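PDB 4DZH: amidohydrolase, which probably acts as a zinc-dependent deaminase of the amidohydrolase superfamily, possibly acting on 5'-methylthioadenosine. Local coordinates for residues 21-26 / 31-36; 287-292 / 321-326. All blocks are in the same frame, centred on the assembly; numbering follows the deposited sequence.

Following the chain from the N terminus, contact 1 closes first: residues 21-26 fold back on 31-36 across a four-residue loop. It ties strand 22-23 to the connection leading into strand 36-41, and so joins the small N-terminal sheet to the edge of the sheet that includes strand 69-80. Contact 2 opens much later and closes a 28-residue excursion through helix 301-306 and strand 310-313, bringing the start of helix 288-293 to the loop before helix 326-341 around a magnesium ion. The two neither nest nor cross. Their centres lie about 28 Å apart and their nearest atoms about 12 Å apart, one away from the annotated sites and the other holding the magnesium.

Contact 1: residues 21-26 / 31-36; sequences GYVVPI and VVLEDH
Val23 and Leu33 form an antiparallel hydrogen-bonded pair, their N-H...O bonds running both ways at 2.8 Å (Val23 N to Leu33 O and Leu33 N to Val23 O), while the neighbouring Tyr22 and Glu34 make a non-hydrogen-bonded pair. Together they define a short beta hairpin. At its open end Asp35 N reaches Gly21 O in a nearly straight bond (176°), though the donor stands well above the carbonyl plane, at a place where both segments turn a corner. Tyr22 and Val24 also form backbone hydrogen bonds with Leu71, so the first arm borders strand 69-80.

Val23 CB and Leu33 CB share one face, 4.1 Å apart. CG2 of Val23, set beside its own backbone N because CG1 lies anti to it (chi1 173°), presses within 3.5 Å of His36 CB. The imidazole of His36 then lies with one face under Leu33, whose CB stands 3.4 Å above the ring centre. His36 ND1 bonds Glu34 O, which lies in the ring plane, at 2.9 Å; this probably restrains the ring's rotation, although ND1 stands well above the Glu34 carbonyl plane. On the other face Tyr22 CD1 meets Val32 CG1 (3.9 Å), and the ring runs alongside the Glu34 carboxylate, the planes 37° apart. Helix 397-403 packs on Tyr22, Val24 and Val32.

Past Val23 the ladder ends. Pro25 has no N-H to give and brings its CD to 3.3 Å from Val31 O instead. The chemistry implies a mixed linkage: direct backbone bonds join the segments from Gly21 to Val23, and a single water links Ile26 N with Val31 O past the proline.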
loop_
_atom_site.group_PDB
_atom_site.type_symbol
_atom_site.label_atom_id
_atom_site.label_comp_id
_atom_site.label_asym_id
_atom_site.label_seq_id
_atom_site.Cartn_x
_atom_site.Cartn_y
_atom_site.Cartn_z
ATOM N N GLY A 21 10.354 -14.497 17.771
ATOM C CA GLY A 21 11.316 -13.449 18.043
ATOM C C GLY A 21 10.726 -12.283 18.814
ATOM O O GLY A 21 11.394 -11.657 19.633
ATOM N N TYR A 22 9.470 -11.960 18.512
ATOM C CA TYR A 22 8.803 -10.794 19.099
ATOM C C TYR A 22 7.364 -11.158 19.319
ATOM O O TYR A 22 6.733 -11.790 18.450
ATOM C CB TYR A 22 8.877 -9.575 18.168
ATOM C CG TYR A 22 10.292 -9.227 17.843
ATOM C CD1 TYR A 22 11.018 -8.381 18.670
ATOM C CD2 TYR A 22 10.918 -9.766 16.711
ATOM C CE1 TYR A 22 12.343 -8.068 18.386
ATOM C CE2 TYR A 22 12.253 -9.471 16.420
ATOM C CZ TYR A 22 12.955 -8.612 17.258
ATOM O OH TYR A 22 14.280 -8.293 16.986
ATOM N N VAL A 23 6.852 -10.832 20.504
ATOM C CA VAL A 23 5.410 -10.933 20.728
ATOM C C VAL A 23 4.829 -9.538 20.937
ATOM O O VAL A 23 5.327 -8.772 21.758
ATOM C CB VAL A 23 5.050 -11.827 21.956
ATOM C CG1 VAL A 23 3.555 -11.775 22.257
ATOM C CG2 VAL A 23 5.535 -13.270 21.708
ATOM N N VAL A 24 3.789 -9.196 20.170
ATOM C CA VAL A 24 3.161 -7.896 20.270
ATOM C C VAL A 24 1.756 -8.064 20.839
ATOM O O VAL A 24 0.823 -8.414 20.116
ATOM C CB VAL A 24 3.077 -7.217 18.878
ATOM C CG1 VAL A 24 2.409 -5.868 19.008
ATOM C CG2 VAL A 24 4.488 -7.155 18.225
ATOM N N PRO A 25 1.592 -7.855 22.159
ATOM C CA PRO A 25 0.331 -8.244 22.802
ATOM C C PRO A 25 -0.860 -7.304 22.570
ATOM O O PRO A 25 -1.983 -7.756 22.805
ATOM C CB PRO A 25 0.701 -8.288 24.289
ATOM C CG PRO A 25 1.789 -7.225 24.432
ATOM C CD PRO A 25 2.579 -7.298 23.110
ATOM N N ILE A 26 -0.595 -6.067 22.148
ATOM C CA ILE A 26 -1.566 -4.989 21.924
ATOM C C ILE A 26 -2.010 -4.409 23.282
ATOM O O ILE A 26 -2.034 -3.183 23.464
ATOM C CB ILE A 26 -2.783 -5.439 21.083
ATOM C CG1 ILE A 26 -2.320 -5.977 19.722
ATOM C CG2 ILE A 26 -3.764 -4.280 20.878
ATOM C CD1 ILE A 26 -1.573 -4.976 18.857
ATOM N N VAL A 31 3.831 -1.900 23.665
ATOM C CA VAL A 31 4.821 -2.816 24.215
ATOM C C VAL A 31 5.211 -3.939 23.237
ATOM O O VAL A 31 4.346 -4.557 22.587
ATOM C CB VAL A 31 4.344 -3.371 25.587
ATOM C CG1 VAL A 31 5.059 -4.653 25.966
ATOM C CG2 VAL A 31 4.536 -2.299 26.652
ATOM N N VAL A 32 6.510 -4.207 23.131
ATOM C CA VAL A 32 6.964 -5.351 22.347
ATOM C C VAL A 32 7.786 -6.321 23.212
ATOM O O VAL A 32 8.792 -5.941 23.792
ATOM C CB VAL A 32 7.774 -4.900 21.097
ATOM C CG1 VAL A 32 8.245 -6.102 20.300
ATOM C CG2 VAL A 32 6.913 -3.989 20.220
ATOM N N LEU A 33 7.331 -7.563 23.314
ATOM C CA LEU A 33 8.013 -8.541 24.147
ATOM C C LEU A 33 8.992 -9.329 23.326
ATOM O O LEU A 33 8.617 -10.172 22.520
ATOM C CB LEU A 33 6.994 -9.502 24.758
ATOM C CG LEU A 33 5.815 -8.820 25.427
ATOM C CD1 LEU A 33 4.784 -9.865 25.830
ATOM C CD2 LEU A 33 6.327 -8.025 26.627
ATOM N N GLU A 34 10.270 -9.092 23.559
ATOM C CA GLU A 34 11.288 -9.795 22.812
ATOM C C GLU A 34 11.490 -11.229 23.327
ATOM O O GLU A 34 11.514 -11.453 24.529
ATOM C CB GLU A 34 12.580 -9.008 22.931
ATOM C CG GLU A 34 13.733 -9.589 22.180
ATOM C CD GLU A 34 14.671 -8.490 21.685
ATOM O OE1 GLU A 34 14.634 -7.381 22.270
ATOM O OE2 GLU A 34 15.424 -8.731 20.711
ATOM N N ASP A 35 11.635 -12.192 22.419
ATOM C CA ASP A 35 11.950 -13.580 22.791
ATOM C C ASP A 35 10.941 -14.176 23.770
ATOM O O ASP A 35 11.310 -14.622 24.869
ATOM C CB ASP A 35 13.379 -13.671 23.373
ATOM C CG ASP A 35 13.922 -15.106 23.413
ATOM O OD1 ASP A 35 13.388 -15.986 22.695
ATOM O OD2 ASP A 35 14.909 -15.353 24.152
ATOM N N HIS A 36 9.670 -14.176 23.367
ATOM C CA HIS A 36 8.557 -14.609 24.200
ATOM C C HIS A 36 7.766 -15.701 23.478
ATOM O O HIS A 36 7.887 -15.862 22.253
ATOM C CB HIS A 36 7.622 -13.441 24.490
ATOM C CG HIS A 36 7.925 -12.699 25.755
ATOM N ND1 HIS A 36 9.123 -12.062 25.980
ATOM C CD2 HIS A 36 7.174 -12.504 26.871
ATOM C CE1 HIS A 36 9.087 -11.472 27.164
ATOM N NE2 HIS A 36 7.923 -11.735 27.730
HETATM O O HOH W 1 1.678 -4.397 22.492
#

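Contact 2: residues 287-292 / 321-326; sequences CPESNL and NNDLDM. With MG (magnesium ion), chain B.
Glu289 OE1 and Asn321 OD1 come within 3.0 Å of each other without a hydrogen bond, because both are ligands in an octahedral magnesium site of this amidohydrolase barrel, with a zinc ion about 9 Å from the Asn321 side chain. Each binds the ion at 2.0 Å, and Asp323 OD1 adds a third protein ligand at 2.1 Å. Waters 2, 3 and 4 complete six-fold coordination: Glu289 OE1 lies opposite Asp323 OD1, water 3 opposite Asn321 OD1, and waters 2 and 4 opposite each other. Each carboxylate binds through one oxygen, Glu289 OE2 staying 3.8 Å from the magnesium, and the ion between them probably offsets their like charges.

Glu289 projects from the first turn of helix 288-293 with its chain extended beyond CG (chi2 -178°), which carries OE1 across to the loop. Its carboxylate is turned 46° from the Asn321 amide. The other oxygen, OE2, is held by Thr332 OG1 and Ser328 OG of helix 326-341. Asn321 is fixed at both ends of its amide: ND2 bonds Thr315 O and Glu329 OE2, while Asn321 OD1, besides its metal bond, accepts from Asp323 N at 3.2 Å. That last bond fits an Asx turn, with the donor above the carbonyl plane; chi1 of Asp323 (55°) sets CG between its backbone N and carbonyl carbon, bringing OD1 to the ion. A cis peptide between Asn321 and Asn322 shapes the same loop.

Farther out, Ser290 OG bonds OD2 of the zinc ligand Asp316. Two of the waters have a settled partner: water 3 donates to Asp323 OD2, and water 4 to Asp325 O at 2.8 Å.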
loop_
_atom_site.group_PDB
_atom_site.type_symbol
_atom_site.label_atom_id
_atom_site.label_comp_id
_atom_site.label_asym_id
_atom_site.label_seq_id
_atom_site.Cartn_x
_atom_site.Cartn_y
_atom_site.Cartn_z
ATOM N N CYS A 287 -12.227 3.117 6.257
ATOM C CA CYS A 287 -11.885 2.412 5.014
ATOM C C CYS A 287 -11.184 3.417 4.075
ATOM O O CYS A 287 -11.745 3.887 3.068
ATOM C CB CYS A 287 -13.166 1.880 4.362
ATOM S SG CYS A 287 -14.089 0.732 5.404
ATOM N N PRO A 288 -9.934 3.763 4.387
ATOM C CA PRO A 288 -9.303 4.862 3.649
ATOM C C PRO A 288 -9.101 4.604 2.152
ATOM O O PRO A 288 -9.233 5.493 1.322
ATOM C CB PRO A 288 -7.938 5.021 4.350
ATOM C CG PRO A 288 -7.719 3.690 5.120
ATOM C CD PRO A 288 -9.108 3.250 5.511
ATOM N N GLU A 289 -8.684 3.379 1.776
ATOM C CA GLU A 289 -8.373 3.177 0.372
ATOM C C GLU A 289 -9.620 3.287 -0.504
ATOM O O GLU A 289 -9.539 3.888 -1.620
ATOM C CB GLU A 289 -7.576 1.858 0.124
ATOM C CG GLU A 289 -6.204 1.869 0.851
ATOM C CD GLU A 289 -5.331 0.657 0.625
ATOM O OE1 GLU A 289 -5.698 -0.222 -0.214
ATOM O OE2 GLU A 289 -4.243 0.638 1.259
ATOM N N SER A 290 -10.733 2.701 -0.049
ATOM C CA SER A 290 -11.993 2.819 -0.767
ATOM C C SER A 290 -12.417 4.287 -0.836
ATOM O O SER A 290 -12.839 4.751 -1.909
ATOM C CB SER A 290 -13.067 1.992 -0.088
ATOM O OG SER A 290 -14.343 2.252 -0.670
ATOM N N ASN A 291 -12.295 4.994 0.297
ATOM C CA ASN A 291 -12.706 6.411 0.347
ATOM C C ASN A 291 -11.876 7.236 -0.670
ATOM O O ASN A 291 -12.394 8.142 -1.366
ATOM C CB ASN A 291 -12.487 7.021 1.736
ATOM C CG ASN A 291 -13.365 6.454 2.847
ATOM O OD1 ASN A 291 -13.068 6.677 4.028
ATOM N ND2 ASN A 291 -14.450 5.726 2.504
ATOM N N LEU A 292 -10.562 6.982 -0.741
ATOM C CA LEU A 292 -9.757 7.763 -1.634
ATOM C C LEU A 292 -10.110 7.401 -3.074
ATOM O O LEU A 292 -10.294 8.279 -3.922
ATOM C CB LEU A 292 -8.257 7.527 -1.357
ATOM C CG LEU A 292 -7.711 7.980 -0.011
ATOM C CD1 LEU A 292 -6.206 7.562 0.016
ATOM C CD2 LEU A 292 -7.798 9.487 0.073
ATOM N N ASN A 321 -11.007 -1.169 -4.102
ATOM C CA ASN A 321 -9.812 -1.174 -3.263
ATOM C C ASN A 321 -8.510 -1.360 -4.021
ATOM O O ASN A 321 -7.670 -0.464 -3.973
ATOM C CB ASN A 321 -9.975 -2.130 -2.041
ATOM C CG ASN A 321 -8.852 -1.947 -1.028
ATOM O OD1 ASN A 321 -7.659 -2.126 -1.355
ATOM N ND2 ASN A 321 -9.209 -1.580 0.189
ATOM N N ASN A 322 -8.236 -2.482 -4.708
ATOM C CA ASN A 322 -9.138 -3.608 -5.012
ATOM C C ASN A 322 -8.659 -4.890 -4.333
ATOM O O ASN A 322 -8.906 -6.012 -4.845
ATOM C CB ASN A 322 -9.103 -3.806 -6.518
ATOM C CG ASN A 322 -9.879 -2.742 -7.233
ATOM O OD1 ASN A 322 -10.662 -2.017 -6.622
ATOM N ND2 ASN A 322 -9.646 -2.616 -8.526
ATOM N N ASP A 323 -7.929 -4.757 -3.218
ATOM C CA ASP A 323 -7.498 -5.963 -2.485
ATOM C C ASP A 323 -8.079 -5.998 -1.075
ATOM O O ASP A 323 -8.805 -5.088 -0.637
ATOM C CB ASP A 323 -5.989 -6.128 -2.482
ATOM C CG ASP A 323 -5.259 -4.902 -1.953
ATOM O OD1 ASP A 323 -5.851 -4.173 -1.126
ATOM O OD2 ASP A 323 -4.067 -4.725 -2.287
ATOM N N LEU A 324 -7.809 -7.096 -0.366
ATOM C CA LEU A 324 -8.252 -7.247 1.043
ATOM C C LEU A 324 -7.037 -7.158 1.945
ATOM O O LEU A 324 -6.926 -7.868 2.954
ATOM C CB LEU A 324 -8.918 -8.620 1.269
ATOM C CG LEU A 324 -10.188 -8.783 0.445
ATOM C CD1 LEU A 324 -10.746 -10.237 0.602
ATOM C CD2 LEU A 324 -11.323 -7.705 0.715
ATOM N N ASP A 325 -6.087 -6.313 1.580
ATOM C CA ASP A 325 -4.791 -6.279 2.234
ATOM C C ASP A 325 -4.869 -5.343 3.431
ATOM O O ASP A 325 -4.834 -4.094 3.249
ATOM C CB ASP A 325 -3.743 -5.759 1.223
ATOM C CG ASP A 325 -2.312 -5.663 1.806
ATOM O OD1 ASP A 325 -2.164 -5.759 3.048
ATOM O OD2 ASP A 325 -1.360 -5.471 1.016
ATOM N N MET A 326 -4.994 -5.901 4.629
ATOM C CA MET A 326 -5.060 -5.041 5.819
ATOM C C MET A 326 -3.721 -4.440 6.177
ATOM O O MET A 326 -3.684 -3.409 6.864
ATOM C CB MET A 326 -5.647 -5.808 7.015
ATOM C CG MET A 326 -7.141 -5.993 6.922
ATOM S SD MET A 326 -8.055 -4.467 7.286
ATOM C CE MET A 326 -7.649 -4.230 9.034
HETATM MG MG MG B . -5.766 -2.147 -0.792
HETATM O O HOH W 2 -5.474 -1.627 -2.873
HETATM O O HOH W 3 -3.652 -2.450 -0.757
HETATM O O HOH W 4 -6.066 -2.598 1.184
#